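Local atomic coordinates of DNA-dependent metalloprotease WSS1 homolog 2 (Schizosaccharomyces pombe, PDB entry 5JIG), a protein that probably acts as a DNA-dependent metalloendopeptidase that cleaves DNA-binding proteins and so helps to repair toxic DNA-protein cross-links. Residues R28-I33 with T90-L95; I73-R78 with I96-H101. One frame throughout, in Å; residues are numbered along the deposited sequence.

Interaction 1. Residues R28-I33 with T90-L95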
loop_
_atom_site.group_PDB
_atom_site.type_symbol
_atom_site.label_atom_id
_atom_site.label_comp_id
_atom_site.label_asym_id
_atom_site.label_seq_id
_atom_site.Cartn_x
_atom_site.Cartn_y
_atom_site.Cartn_z
ATOM N N ARG A 28 -5.305 3.852 -2.630
ATOM C CA ARG A 28 -5.258 3.689 -4.074
ATOM C C ARG A 28 -5.201 5.041 -4.774
ATOM O O ARG A 28 -4.516 5.203 -5.782
ATOM C CB ARG A 28 -6.471 2.888 -4.519
ATOM C CG ARG A 28 -6.561 2.694 -6.032
ATOM C CD ARG A 28 -7.887 2.112 -6.436
ATOM N NE ARG A 28 -8.927 3.142 -6.112
ATOM C CZ ARG A 28 -10.214 2.907 -5.934
ATOM N NH1 ARG A 28 -10.982 3.922 -5.514
ATOM N NH2 ARG A 28 -10.776 1.706 -6.195
ATOM N N ASP A 29 -5.984 5.981 -4.264
ATOM C CA ASP A 29 -6.188 7.263 -4.896
ATOM C C ASP A 29 -5.165 8.331 -4.447
ATOM O O ASP A 29 -5.165 9.455 -4.952
ATOM C CB ASP A 29 -7.602 7.701 -4.710
ATOM C CG ASP A 29 -8.626 6.702 -5.370
ATOM O OD1 ASP A 29 -8.174 5.939 -6.271
ATOM O OD2 ASP A 29 -9.762 6.723 -4.944
ATOM N N ASP A 30 -4.313 7.973 -3.518
ATOM C CA ASP A 30 -3.306 8.882 -2.960
ATOM C C ASP A 30 -2.424 9.346 -4.087
ATOM O O ASP A 30 -1.878 8.555 -4.845
ATOM C CB ASP A 30 -2.516 8.118 -1.894
ATOM C CG ASP A 30 -1.466 8.950 -1.209
ATOM O OD1 ASP A 30 -0.429 9.214 -1.842
ATOM O OD2 ASP A 30 -1.668 9.315 -0.021
ATOM N N THR A 31 -2.259 10.688 -4.217
ATOM C CA THR A 31 -1.509 11.201 -5.328
ATOM C C THR A 31 -0.037 10.773 -5.352
ATOM O O THR A 31 0.562 10.643 -6.414
ATOM C CB THR A 31 -1.676 12.715 -5.420
ATOM O OG1 THR A 31 -1.323 13.271 -4.172
ATOM C CG2 THR A 31 -3.060 13.121 -5.749
ATOM N N GLY A 32 0.530 10.591 -4.175
ATOM C CA GLY A 32 1.894 10.109 -4.066
ATOM C C GLY A 32 2.040 8.651 -4.440
ATOM O O GLY A 32 2.978 8.266 -5.138
ATOM N N ILE A 33 1.118 7.818 -3.996
ATOM C CA ILE A 33 1.093 6.416 -4.412
ATOM C C ILE A 33 0.902 6.290 -5.914
ATOM O O ILE A 33 1.588 5.532 -6.588
ATOM C CB ILE A 33 0.010 5.639 -3.617
ATOM C CG1 ILE A 33 0.297 5.584 -2.124
ATOM C CG2 ILE A 33 -0.206 4.242 -4.197
ATOM C CD1 ILE A 33 1.598 4.883 -1.735
ATOM N N THR A 90 1.617 5.977 8.712
ATOM C CA THR A 90 2.287 4.736 8.921
ATOM C C THR A 90 1.890 3.684 7.892
ATOM O O THR A 90 2.743 2.973 7.350
ATOM C CB THR A 90 2.033 4.254 10.371
ATOM O OG1 THR A 90 2.464 5.312 11.283
ATOM C CG2 THR A 90 2.723 2.986 10.717
ATOM N N VAL A 91 0.593 3.581 7.628
ATOM C CA VAL A 91 0.128 2.601 6.633
ATOM C C VAL A 91 0.586 2.934 5.243
ATOM O O VAL A 91 1.003 2.035 4.488
ATOM C CB VAL A 91 -1.402 2.430 6.744
ATOM C CG1 VAL A 91 -1.919 1.524 5.612
ATOM C CG2 VAL A 91 -1.769 1.846 8.109
ATOM N N LYS A 92 0.563 4.204 4.861
ATOM C CA LYS A 92 1.096 4.595 3.558
ATOM C C LYS A 92 2.552 4.169 3.410
ATOM O O LYS A 92 2.955 3.688 2.352
ATOM C CB LYS A 92 0.899 6.097 3.338
ATOM C CG LYS A 92 1.517 6.604 2.042
ATOM C CD LYS A 92 1.216 8.046 1.770
ATOM C CE LYS A 92 1.999 8.595 0.619
ATOM N NZ LYS A 92 1.580 9.924 0.178
ATOM N N SER A 93 3.347 4.380 4.438
ATOM C CA SER A 93 4.739 3.981 4.369
ATOM C C SER A 93 4.898 2.471 4.296
ATOM O O SER A 93 5.762 1.976 3.565
ATOM C CB SER A 93 5.497 4.533 5.583
ATOM O OG SER A 93 6.870 4.214 5.488
ATOM N N THR A 94 4.079 1.709 5.005
ATOM C CA THR A 94 4.052 0.266 4.841
ATOM C C THR A 94 3.692 -0.127 3.403
ATOM O O THR A 94 4.312 -1.016 2.824
ATOM C CB THR A 94 3.135 -0.405 5.849
ATOM O OG1 THR A 94 3.633 -0.159 7.159
ATOM C CG2 THR A 94 2.965 -1.890 5.602
ATOM N N LEU A 95 2.750 0.564 2.799
ATOM C CA LEU A 95 2.411 0.284 1.391
ATOM C C LEU A 95 3.605 0.521 0.487
ATOM O O LEU A 95 3.873 -0.258 -0.431
ATOM C CB LEU A 95 1.197 1.085 0.957
ATOM C CG LEU A 95 0.776 0.898 -0.512
ATOM C CD1 LEU A 95 0.567 -0.560 -0.890
ATOM C CD2 LEU A 95 -0.472 1.723 -0.788
#
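I33 and L95 meet in the buried half of this contact, I33 CD1 lying 3.9 Å from L95 CD2 as the two side chains cross obliquely. The same methyl, I33 CD1, also lies 4.2 Å from K92 CG, where the isoleucine and the lysine run past each other in opposite directions. F6 touches both I33 and L95, while L27 and I73 cover more of L95, so strands 6-10 and 72-76 and helix 17-29 all pack against this hydrocarbon layer. Toward the partly exposed side the packing gives way to charge. K92, extended throughout, brings NZ to within 2.9 Å of D30 OD1 on its syn side, with a weaker 3.3 Å bond from NZ to D30 OD2. D30 is the N-cap of helix 31-40: I33 N donates to the anti side of D30 OD1 at 3.0 Å, with an N-H...O angle of 160°, and G32 N adds a weak bond. One oxygen thus joins the start of that helix to helix 88-100, which carries the HExxH residues. An alanine at D30 would probably leave K92 without its countercharge and the I33 amide without its capping acceptor. Nearby, Y88 OH bonds to D30 OD2 and K92 NZ to A122 O.

Interaction 2. Residues I73-R78 with I96-H101; sequences IELRLR and IHELTH. With NI (nickel (II) ion), chain B.
The carbonyl oxygen of I96, just ahead of the E98 and L99 side chains that pack on I73, is gripped twice by T100: T100 OG1 bonds to I96 O at 2.8 Å and T100 N at 3.0 Å, from opposite faces of the carbonyl plane. Across to the strand the contact is mainly hydrocarbon packing. I73 CG2 presses on E98 CB at 3.7 Å, and I73 CD1 meets L99 CD2 at the same 3.7 Å, the side chains of I73 and L99 crossing at about a right angle. L75 CD2 adds a looser touch to E98 CG. The two parts of E98 face different surroundings: its CB and CG rest on the strand, while a bend at chi2 (-45°) turns CD away from the I73 methyls. E98 OE1 lies in plane at the edge of the H101 ring and 4.4 Å from the nickel ion. H97 NE2 and H101 NE2 each bind that nickel at 2.1 Å, with two waters and H107 among its other ligands. This is the HExxH signature of zinc metalloproteases, nickel occupying the catalytic zinc site, and E98 is the predicted active-site residue. F111 meets both histidine rings. Strand 73-76 and helix 96-100 run nearly antiparallel at 156°, their axes 9.2 Å apart. Strand 72-76 is hydrogen-bonded between strands 44-50 and 64-67, N66 bonds to E98 O, and helix 109-122 packs on I96 and T100.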
loop_
_atom_site.group_PDB
_atom_site.type_symbol
_atom_site.label_atom_id
_atom_site.label_comp_id
_atom_site.label_asym_id
_atom_site.label_seq_id
_atom_site.Cartn_x
_atom_site.Cartn_y
_atom_site.Cartn_z
ATOM N N ILE A 73 -1.002 -7.303 -2.698
ATOM C CA ILE A 73 -0.434 -6.659 -1.517
ATOM C C ILE A 73 -1.520 -6.620 -0.437
ATOM O O ILE A 73 -2.691 -6.339 -0.742
ATOM C CB ILE A 73 0.120 -5.262 -1.866
ATOM C CG1 ILE A 73 1.372 -5.435 -2.711
ATOM C CG2 ILE A 73 0.379 -4.437 -0.616
ATOM C CD1 ILE A 73 1.941 -4.139 -3.286
ATOM N N GLU A 74 -1.114 -6.912 0.793
ATOM C CA GLU A 74 -2.001 -6.835 1.943
ATOM C C GLU A 74 -1.444 -5.809 2.934
ATOM O O GLU A 74 -0.222 -5.651 3.072
ATOM C CB GLU A 74 -2.205 -8.128 2.672
ATOM C CG GLU A 74 -2.461 -9.320 1.794
ATOM C CD GLU A 74 -2.954 -10.520 2.538
ATOM O OE1 GLU A 74 -3.653 -10.352 3.562
ATOM O OE2 GLU A 74 -2.637 -11.647 2.074
ATOM N N LEU A 75 -2.351 -5.109 3.622
ATOM C CA LEU A 75 -1.969 -4.094 4.613
ATOM C C LEU A 75 -2.817 -4.286 5.856
ATOM O O LEU A 75 -4.044 -4.362 5.786
ATOM C CB LEU A 75 -2.267 -2.682 4.096
ATOM C CG LEU A 75 -1.515 -2.270 2.838
ATOM C CD1 LEU A 75 -2.093 -0.968 2.359
ATOM C CD2 LEU A 75 -0.007 -2.165 3.058
ATOM N N ARG A 76 -2.170 -4.297 7.037
ATOM C CA ARG A 76 -2.913 -4.308 8.279
ATOM C C ARG A 76 -3.437 -2.889 8.513
ATOM O O ARG A 76 -2.640 -1.940 8.604
ATOM C CB ARG A 76 -2.064 -4.804 9.442
ATOM C CG ARG A 76 -2.856 -4.944 10.717
ATOM C CD ARG A 76 -2.033 -4.947 11.955
ATOM N NE ARG A 76 -1.090 -6.036 11.928
ATOM C CZ ARG A 76 -1.053 -7.077 12.726
ATOM N NH1 ARG A 76 -0.171 -8.005 12.441
ATOM N NH2 ARG A 76 -1.814 -7.124 13.842
ATOM N N LEU A 77 -4.750 -2.715 8.485
ATOM C CA LEU A 77 -5.362 -1.400 8.670
ATOM C C LEU A 77 -5.743 -1.171 10.121
ATOM O O LEU A 77 -5.862 -0.002 10.534
ATOM C CB LEU A 77 -6.593 -1.287 7.804
ATOM C CG LEU A 77 -6.359 -1.455 6.310
ATOM C CD1 LEU A 77 -7.720 -1.335 5.595
ATOM C CD2 LEU A 77 -5.358 -0.439 5.752
ATOM N N ARG A 78 -6.021 -2.252 10.865
ATOM C CA ARG A 78 -6.683 -2.176 12.146
ATOM C C ARG A 78 -5.745 -2.379 13.281
ATOM O O ARG A 78 -4.713 -3.069 13.166
ATOM C CB ARG A 78 -7.805 -3.233 12.214
ATOM C CG ARG A 78 -8.959 -2.952 11.275
ATOM C CD ARG A 78 -9.966 -4.085 11.276
ATOM N NE ARG A 78 -11.042 -3.895 10.351
ATOM C CZ ARG A 78 -12.256 -3.383 10.647
ATOM N NH1 ARG A 78 -13.167 -3.264 9.721
ATOM N NH2 ARG A 78 -12.504 -3.009 11.912
ATOM N N ILE A 96 4.351 1.622 0.709
ATOM C CA ILE A 96 5.553 1.867 -0.091
ATOM C C ILE A 96 6.577 0.765 0.109
ATOM O O ILE A 96 7.213 0.344 -0.859
ATOM C CB ILE A 96 6.091 3.295 0.180
ATOM C CG1 ILE A 96 5.044 4.329 -0.231
ATOM C CG2 ILE A 96 7.410 3.486 -0.505
ATOM C CD1 ILE A 96 5.381 5.765 0.076
ATOM N N HIS A 97 6.739 0.287 1.344
ATOM C CA HIS A 97 7.592 -0.847 1.612
ATOM C C HIS A 97 7.143 -2.046 0.765
ATOM O O HIS A 97 7.973 -2.681 0.075
ATOM C CB HIS A 97 7.541 -1.156 3.120
ATOM C CG HIS A 97 8.294 -2.374 3.508
ATOM N ND1 HIS A 97 9.350 -2.337 4.395
ATOM C CD2 HIS A 97 8.157 -3.683 3.188
ATOM C CE1 HIS A 97 9.780 -3.577 4.576
ATOM N NE2 HIS A 97 9.102 -4.426 3.848
ATOM N N GLU A 98 5.860 -2.383 0.811
ATOM C CA GLU A 98 5.392 -3.518 0.034
ATOM C C GLU A 98 5.591 -3.311 -1.469
ATOM O O GLU A 98 5.989 -4.266 -2.162
ATOM C CB GLU A 98 3.956 -3.895 0.340
ATOM C CG GLU A 98 3.619 -4.115 1.817
ATOM C CD GLU A 98 4.519 -4.900 2.609
ATOM O OE1 GLU A 98 5.274 -5.714 2.053
ATOM O OE2 GLU A 98 4.446 -4.709 3.859
ATOM N N LEU A 99 5.354 -2.138 -1.978
ATOM C CA LEU A 99 5.600 -1.888 -3.397
ATOM C C LEU A 99 7.066 -2.090 -3.764
ATOM O O LEU A 99 7.377 -2.562 -4.858
ATOM C CB LEU A 99 5.149 -0.487 -3.772
ATOM C CG LEU A 99 3.623 -0.293 -3.837
ATOM C CD1 LEU A 99 3.304 1.177 -3.934
ATOM C CD2 LEU A 99 3.003 -1.031 -5.027
ATOM N N THR A 100 7.985 -1.719 -2.857
ATOM C CA THR A 100 9.398 -1.903 -3.097
ATOM C C THR A 100 9.731 -3.363 -3.336
ATOM O O THR A 100 10.622 -3.717 -4.117
ATOM C CB THR A 100 10.202 -1.316 -1.904
ATOM O OG1 THR A 100 9.886 0.043 -1.704
ATOM C CG2 THR A 100 11.686 -1.354 -2.182
ATOM N N HIS A 101 9.011 -4.274 -2.672
ATOM C CA HIS A 101 9.140 -5.700 -2.858
ATOM C C HIS A 101 8.660 -6.181 -4.244
ATOM O O HIS A 101 8.884 -7.344 -4.591
ATOM C CB HIS A 101 8.405 -6.497 -1.797
ATOM C CG HIS A 101 9.071 -6.514 -0.440
ATOM N ND1 HIS A 101 10.348 -6.972 -0.238
ATOM C CD2 HIS A 101 8.555 -6.277 0.785
ATOM C CE1 HIS A 101 10.581 -6.960 1.067
ATOM N NE2 HIS A 101 9.519 -6.567 1.729
HETATM NI NI NI B . 9.233 -6.491 3.782
HETATM O O HOH W 1 9.079 -8.616 3.916
HETATM O O HOH W 2 8.621 -6.558 5.866
#

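In the fold
Both contacts draw on helix 88-100, interaction 1 on its earlier part and interaction 2 on its C-terminal part, around two of the three metal-binding histidines. Interaction 1 ties it to the junction of helices 17-29 and 31-40; interaction 2 lays it on the sheet. Each has a buried apolar floor, and the two floors merge: L95 CD1 packs on I73 CG2 at 3.9 Å, and I33 CD1 on I96 CG1 at 3.8 Å. Their polar chemistry differs with place. In 28-33 with 90-95 a salt bridge at the partly exposed side links the segments directly, whereas in 73-78 with 96-101 the segments meet mainly through apolar groups, and H97 and H101 hold the metal beside that contact.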